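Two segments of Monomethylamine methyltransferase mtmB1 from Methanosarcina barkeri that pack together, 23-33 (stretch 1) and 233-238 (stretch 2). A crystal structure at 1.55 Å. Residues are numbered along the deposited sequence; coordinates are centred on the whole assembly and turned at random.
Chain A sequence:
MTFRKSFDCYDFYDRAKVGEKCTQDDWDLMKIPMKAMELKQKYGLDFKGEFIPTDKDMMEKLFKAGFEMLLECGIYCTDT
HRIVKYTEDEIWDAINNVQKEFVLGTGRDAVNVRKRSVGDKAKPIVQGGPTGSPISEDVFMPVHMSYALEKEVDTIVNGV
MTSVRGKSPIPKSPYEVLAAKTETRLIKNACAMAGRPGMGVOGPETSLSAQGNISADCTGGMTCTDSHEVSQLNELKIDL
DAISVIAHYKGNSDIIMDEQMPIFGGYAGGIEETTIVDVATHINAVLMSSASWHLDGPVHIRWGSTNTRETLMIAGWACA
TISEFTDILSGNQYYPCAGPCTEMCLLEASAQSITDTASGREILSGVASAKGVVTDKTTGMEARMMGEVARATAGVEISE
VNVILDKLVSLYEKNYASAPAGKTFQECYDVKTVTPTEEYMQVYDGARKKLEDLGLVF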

ATOM      1  N   THR A  23       3.978 -38.384 -32.546  1.00 27.45           N
ATOM      2  CA  THR A  23       3.188 -37.478 -33.377  1.00 26.12           C
ATOM      3  C   THR A  23       1.883 -37.214 -32.640  1.00 24.14           C
ATOM      4  O   THR A  23       1.483 -38.003 -31.784  1.00 23.54           O
ATOM      5  CB  THR A  23       2.860 -38.083 -34.760  1.00 27.15           C
ATOM      6  OG1 THR A  23       1.933 -39.163 -34.606  1.00 28.13           O
ATOM      7  CG2 THR A  23       4.127 -38.594 -35.433  1.00 28.07           C
ATOM      8  N   GLN A  24       1.215 -36.115 -32.967  1.00 24.25           N
ATOM      9  CA  GLN A  24      -0.033 -35.798 -32.291  1.00 25.03           C
ATOM     10  C   GLN A  24      -1.113 -36.820 -32.636  1.00 25.10           C
ATOM     11  O   GLN A  24      -2.007 -37.080 -31.831  1.00 23.15           O
ATOM     12  CB  GLN A  24      -0.498 -34.377 -32.634  1.00 26.81           C
ATOM     13  CG  GLN A  24      -1.591 -33.873 -31.693  1.00 30.18           C
ATOM     14  CD  GLN A  24      -1.736 -32.359 -31.686  1.00 32.14           C
ATOM     15  OE1 GLN A  24      -2.575 -31.812 -30.968  1.00 31.92           O
ATOM     16  NE2 GLN A  24      -0.920 -31.676 -32.481  1.00 34.58           N
ATOM     17  N   ASP A  25      -1.030 -37.405 -33.827  1.00 24.14           N
ATOM     18  CA  ASP A  25      -2.005 -38.418 -34.220  1.00 24.59           C
ATOM     19  C   ASP A  25      -1.787 -39.688 -33.409  1.00 22.70           C
ATOM     20  O   ASP A  25      -2.748 -40.371 -33.048  1.00 22.97           O
ATOM     21  CB  ASP A  25      -1.897 -38.728 -35.716  1.00 27.27           C
ATOM     22  CG  ASP A  25      -2.731 -37.791 -36.569  1.00 31.20           C
ATOM     23  OD1 ASP A  25      -3.334 -36.853 -36.010  1.00 32.64           O
ATOM     24  OD2 ASP A  25      -2.787 -37.994 -37.803  1.00 34.06           O
ATOM     25  N   ASP A  26      -0.526 -40.014 -33.128  1.00 21.84           N
ATOM     26  CA  ASP A  26      -0.232 -41.204 -32.334  1.00 23.24           C
ATOM     27  C   ASP A  26      -0.834 -41.022 -30.949  1.00 22.39           C
ATOM     28  O   ASP A  26      -1.267 -41.983 -30.316  1.00 21.87           O
ATOM     29  CB  ASP A  26       1.277 -41.427 -32.181  1.00 26.44           C
ATOM     30  CG  ASP A  26       1.936 -41.922 -33.459  1.00 31.67           C
ATOM     31  OD1 ASP A  26       1.305 -42.696 -34.209  1.00 29.02           O
ATOM     32  OD2 ASP A  26       3.104 -41.543 -33.696  1.00 34.69           O
ATOM     33  N   TRP A  27      -0.854 -39.779 -30.483  1.00 21.54           N
ATOM     34  CA  TRP A  27      -1.398 -39.479 -29.168  1.00 21.03           C
ATOM     35  C   TRP A  27      -2.923 -39.487 -29.169  1.00 19.81           C
ATOM     36  O   TRP A  27      -3.543 -40.203 -28.381  1.00 20.68           O
ATOM     37  CB  TRP A  27      -0.882 -38.116 -28.689  1.00 19.98           C
ATOM     38  CG  TRP A  27      -1.245 -37.788 -27.262  1.00 18.65           C
ATOM     39  CD1 TRP A  27      -2.230 -36.940 -26.835  1.00 19.90           C
ATOM     40  CD2 TRP A  27      -0.607 -38.292 -26.083  1.00 17.72           C
ATOM     41  NE1 TRP A  27      -2.239 -36.883 -25.457  1.00 17.21           N
ATOM     42  CE2 TRP A  27      -1.254 -37.700 -24.973  1.00 18.28           C
ATOM     43  CE3 TRP A  27       0.451 -39.182 -25.855  1.00 18.54           C
ATOM     44  CZ2 TRP A  27      -0.876 -37.974 -23.653  1.00 18.27           C
ATOM     45  CZ3 TRP A  27       0.827 -39.456 -24.541  1.00 20.20           C
ATOM     46  CH2 TRP A  27       0.162 -38.850 -23.457  1.00 20.02           C
ATOM     47  N   ASP A  28      -3.518 -38.707 -30.068  1.00 19.86           N
ATOM     48  CA  ASP A  28      -4.971 -38.584 -30.156  1.00 20.43           C
ATOM     49  C   ASP A  28      -5.730 -39.796 -30.667  1.00 20.87           C
ATOM     50  O   ASP A  28      -6.821 -40.094 -30.188  1.00 21.34           O
ATOM     51  CB  ASP A  28      -5.366 -37.415 -31.058  1.00 21.07           C
ATOM     52  CG  ASP A  28      -4.739 -36.108 -30.641  1.00 24.11           C
ATOM     53  OD1 ASP A  28      -4.485 -35.926 -29.430  1.00 23.85           O
ATOM     54  OD2 ASP A  28      -4.518 -35.259 -31.530  1.00 24.46           O
ATOM     55  N   LEU A  29      -5.160 -40.474 -31.655  1.00 21.65           N
ATOM     56  CA  LEU A  29      -5.826 -41.611 -32.275  1.00 22.25           C
ATOM     57  C   LEU A  29      -5.384 -42.987 -31.795  1.00 21.68           C
ATOM     58  O   LEU A  29      -5.905 -44.002 -32.264  1.00 23.14           O
ATOM     59  CB  LEU A  29      -5.650 -41.522 -33.794  1.00 22.38           C
ATOM     60  CG  LEU A  29      -5.958 -40.153 -34.412  1.00 23.85           C
ATOM     61  CD1 LEU A  29      -5.724 -40.212 -35.917  1.00 25.21           C
ATOM     62  CD2 LEU A  29      -7.393 -39.749 -34.103  1.00 24.65           C
ATOM     63  N   MET A  30      -4.440 -43.029 -30.860  1.00 21.06           N
ATOM     64  CA  MET A  30      -3.956 -44.305 -30.359  1.00 21.90           C
ATOM     65  C   MET A  30      -3.700 -44.368 -28.853  1.00 22.16           C
ATOM     66  O   MET A  30      -4.429 -45.036 -28.129  1.00 20.78           O
ATOM     67  CB  MET A  30      -2.686 -44.711 -31.116  1.00 23.29           C
ATOM     68  CG  MET A  30      -2.050 -46.005 -30.633  1.00 24.63           C
ATOM     69  SD  MET A  30      -0.651 -46.519 -31.656  1.00 27.53           S
ATOM     70  CE  MET A  30       0.627 -45.393 -31.064  1.00 27.88           C
ATOM     71  N   LYS A  31      -2.674 -43.669 -28.377  1.00 21.78           N
ATOM     72  CA  LYS A  31      -2.337 -43.719 -26.961  1.00 21.07           C
ATOM     73  C   LYS A  31      -3.478 -43.383 -26.001  1.00 20.96           C
ATOM     74  O   LYS A  31      -3.769 -44.156 -25.086  1.00 20.91           O
ATOM     75  CB  LYS A  31      -1.122 -42.828 -26.683  1.00 22.67           C
ATOM     76  CG  LYS A  31       0.154 -43.347 -27.343  1.00 26.91           C
ATOM     77  CD  LYS A  31       1.356 -42.478 -27.025  1.00 30.60           C
ATOM     78  CE  LYS A  31       2.605 -42.987 -27.730  1.00 32.13           C
ATOM     79  NZ  LYS A  31       2.965 -44.363 -27.297  1.00 34.87           N
ATOM     80  N   ILE A  32      -4.130 -42.246 -26.210  1.00 19.73           N
ATOM     81  CA  ILE A  32      -5.230 -41.846 -25.337  1.00 20.43           C
ATOM     82  C   ILE A  32      -6.445 -42.769 -25.425  1.00 19.77           C
ATOM     83  O   ILE A  32      -6.881 -43.319 -24.416  1.00 19.86           O
ATOM     84  CB  ILE A  32      -5.663 -40.388 -25.626  1.00 20.09           C
ATOM     85  CG1 ILE A  32      -4.545 -39.428 -25.203  1.00 21.34           C
ATOM     86  CG2 ILE A  32      -6.956 -40.058 -24.888  1.00 21.62           C
ATOM     87  CD1 ILE A  32      -4.209 -39.491 -23.727  1.00 21.72           C
ATOM     88  N   PRO A  33      -7.007 -42.962 -26.630  1.00 18.90           N
ATOM     89  CA  PRO A  33      -8.174 -43.847 -26.718  1.00 18.56           C
ATOM     90  C   PRO A  33      -7.912 -45.282 -26.251  1.00 18.38           C
ATOM     91  O   PRO A  33      -8.782 -45.906 -25.649  1.00 20.29           O
ATOM     92  CB  PRO A  33      -8.572 -43.758 -28.194  1.00 18.53           C
ATOM     93  CG  PRO A  33      -7.278 -43.445 -28.883  1.00 20.02           C
ATOM     94  CD  PRO A  33      -6.657 -42.421 -27.955  1.00 19.71           C
ATOM     95  N   LEU A 233      -5.046 -28.573 -22.886  1.00 17.90           N
ATOM     96  CA  LEU A 233      -5.591 -28.894 -24.200  1.00 19.56           C
ATOM     97  C   LEU A 233      -6.278 -30.263 -24.171  1.00 20.81           C
ATOM     98  O   LEU A 233      -6.344 -30.905 -23.123  1.00 22.59           O
ATOM     99  CB  LEU A 233      -4.472 -28.864 -25.243  1.00 20.09           C
ATOM    100  CG  LEU A 233      -3.702 -27.537 -25.315  1.00 23.35           C
ATOM    101  CD1 LEU A 233      -2.673 -27.600 -26.434  1.00 23.83           C
ATOM    102  CD2 LEU A 233      -4.672 -26.385 -25.550  1.00 24.28           C
ATOM    103  N   ASN A 234      -6.792 -30.706 -25.315  1.00 20.45           N
ATOM    104  CA  ASN A 234      -7.493 -31.993 -25.399  1.00 21.14           C
ATOM    105  C   ASN A 234      -6.705 -33.051 -26.169  1.00 20.60           C
ATOM    106  O   ASN A 234      -6.371 -32.821 -27.328  1.00 21.90           O
ATOM    107  CB  ASN A 234      -8.842 -31.803 -26.091  1.00 22.33           C
ATOM    108  CG  ASN A 234      -9.752 -30.858 -25.339  1.00 23.85           C
ATOM    109  OD1 ASN A 234      -9.493 -29.655 -25.261  1.00 28.98           O
ATOM    110  ND2 ASN A 234     -10.820 -31.398 -24.773  1.00 23.98           N
ATOM    111  N   GLU A 235      -6.383 -34.192 -25.551  1.00 20.57           N
ATOM    112  CA  GLU A 235      -6.696 -34.531 -24.156  1.00 20.79           C
ATOM    113  C   GLU A 235      -5.340 -34.870 -23.530  1.00 21.38           C
ATOM    114  O   GLU A 235      -4.483 -35.447 -24.208  1.00 21.57           O
ATOM    115  CB  GLU A 235      -7.601 -35.769 -24.077  1.00 21.96           C
ATOM    116  CG  GLU A 235      -8.923 -35.680 -24.833  1.00 22.30           C
ATOM    117  CD  GLU A 235      -9.876 -34.649 -24.253  1.00 25.52           C
ATOM    118  OE1 GLU A 235      -9.633 -34.171 -23.122  1.00 24.57           O
ATOM    119  OE2 GLU A 235     -10.878 -34.326 -24.926  1.00 25.13           O
ATOM    120  N   LEU A 236      -5.152 -34.545 -22.249  1.00 19.56           N
ATOM    121  CA  LEU A 236      -3.874 -34.782 -21.556  1.00 18.88           C
ATOM    122  C   LEU A 236      -2.790 -34.212 -22.455  1.00 19.51           C
ATOM    123  O   LEU A 236      -1.853 -34.904 -22.869  1.00 18.28           O
ATOM    124  CB  LEU A 236      -3.636 -36.278 -21.310  1.00 19.71           C
ATOM    125  CG  LEU A 236      -4.311 -36.861 -20.063  1.00 22.27           C
ATOM    126  CD1 LEU A 236      -5.819 -36.844 -20.232  1.00 23.05           C
ATOM    127  CD2 LEU A 236      -3.817 -38.283 -19.828  1.00 22.14           C
ATOM    128  N   LYS A 237      -2.924 -32.922 -22.730  1.00 18.88           N
ATOM    129  CA  LYS A 237      -2.036 -32.230 -23.642  1.00 18.45           C
ATOM    130  C   LYS A 237      -1.854 -30.775 -23.214  1.00 18.54           C
ATOM    131  O   LYS A 237      -2.733 -30.195 -22.578  1.00 17.72           O
ATOM    132  CB  LYS A 237      -2.672 -32.302 -25.031  1.00 18.38           C
ATOM    133  CG  LYS A 237      -1.914 -31.650 -26.160  1.00 20.22           C
ATOM    134  CD  LYS A 237      -2.749 -31.701 -27.440  1.00 20.73           C
ATOM    135  CE  LYS A 237      -3.102 -33.134 -27.826  1.00 21.32           C
ATOM    136  NZ  LYS A 237      -4.048 -33.186 -28.983  1.00 21.06           N
ATOM    137  N   ILE A 238      -0.718 -30.188 -23.573  1.00 18.75           N
ATOM    138  CA  ILE A 238      -0.440 -28.802 -23.213  1.00 18.70           C
ATOM    139  C   ILE A 238       0.575 -28.181 -24.172  1.00 21.00           C
ATOM    140  O   ILE A 238       1.327 -28.889 -24.847  1.00 21.18           O
ATOM    141  CB  ILE A 238       0.114 -28.717 -21.763  1.00 18.29           C
ATOM    142  CG1 ILE A 238      -0.015 -27.289 -21.227  1.00 18.41           C
ATOM    143  CG2 ILE A 238       1.570 -29.139 -21.728  1.00 18.91           C
ATOM    144  CD1 ILE A 238      -1.447 -26.850 -21.024  1.00 18.10           C
TER
HETATM  145  O   HOH W   1      -5.591 -36.499 -27.101  1.00 23.36           O

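The helix that begins at Gln-24 packs against an irregular turn, residues 233-236, that leads into a short strand, and polar bonds, most of them made by buried residues, and apolar packing hold the two together. Lys-237 is the centre of the network. Its CA-to-CB bond points toward the helix, and a long side chain, extended except at chi3 (m), carries the ammonium group to three oxygens: Gln-24 OE1 at 2.8 Å from Lys-237 NZ, Asp-28 OD1 at 2.8 Å from Lys-237 NZ, and, within its own stretch, the backbone Asn-234 O at 2.9 Å from Lys-237 NZ. Three acceptors match the three protons of a lysine ammonium, so its donors can all be used although the residue is buried. The carboxylate of Asp-28 also supplies the opposite charge, making this contact a salt bridge, while Gln-24 adds a neutral acceptor from a side chain whose end comes nearer than its sideways CA-to-CB bond would suggest.

Asp-28 OD1 does further work. Asp-28 OD1 accepts a hydrogen bond from water 1 at 2.6 Å, and that water in turn accepts from Glu-235 N at 2.9 Å, so the water satisfies a backbone donor of the turn and ties it to the helix.

Trp-27 suits its buried place because its indole combines a broad apolar surface with one donor. Trp-27 NE1 gives its proton to Glu-235 O at 2.9 Å, with an N-H...O angle of 163° and the acceptor near the ring plane, at the edge. Trp-27 CZ2 also makes apolar contact with Leu-236 CB, 4.0 Å away. Ile-32 adds aliphatic packing, its CD1 4.1 Å from Leu-236 CB. The carboxylate of Glu-235 leads away from the helix; its OE2 accepts from Asn-234 ND2 at 2.9 Å, so that oxygen is satisfied.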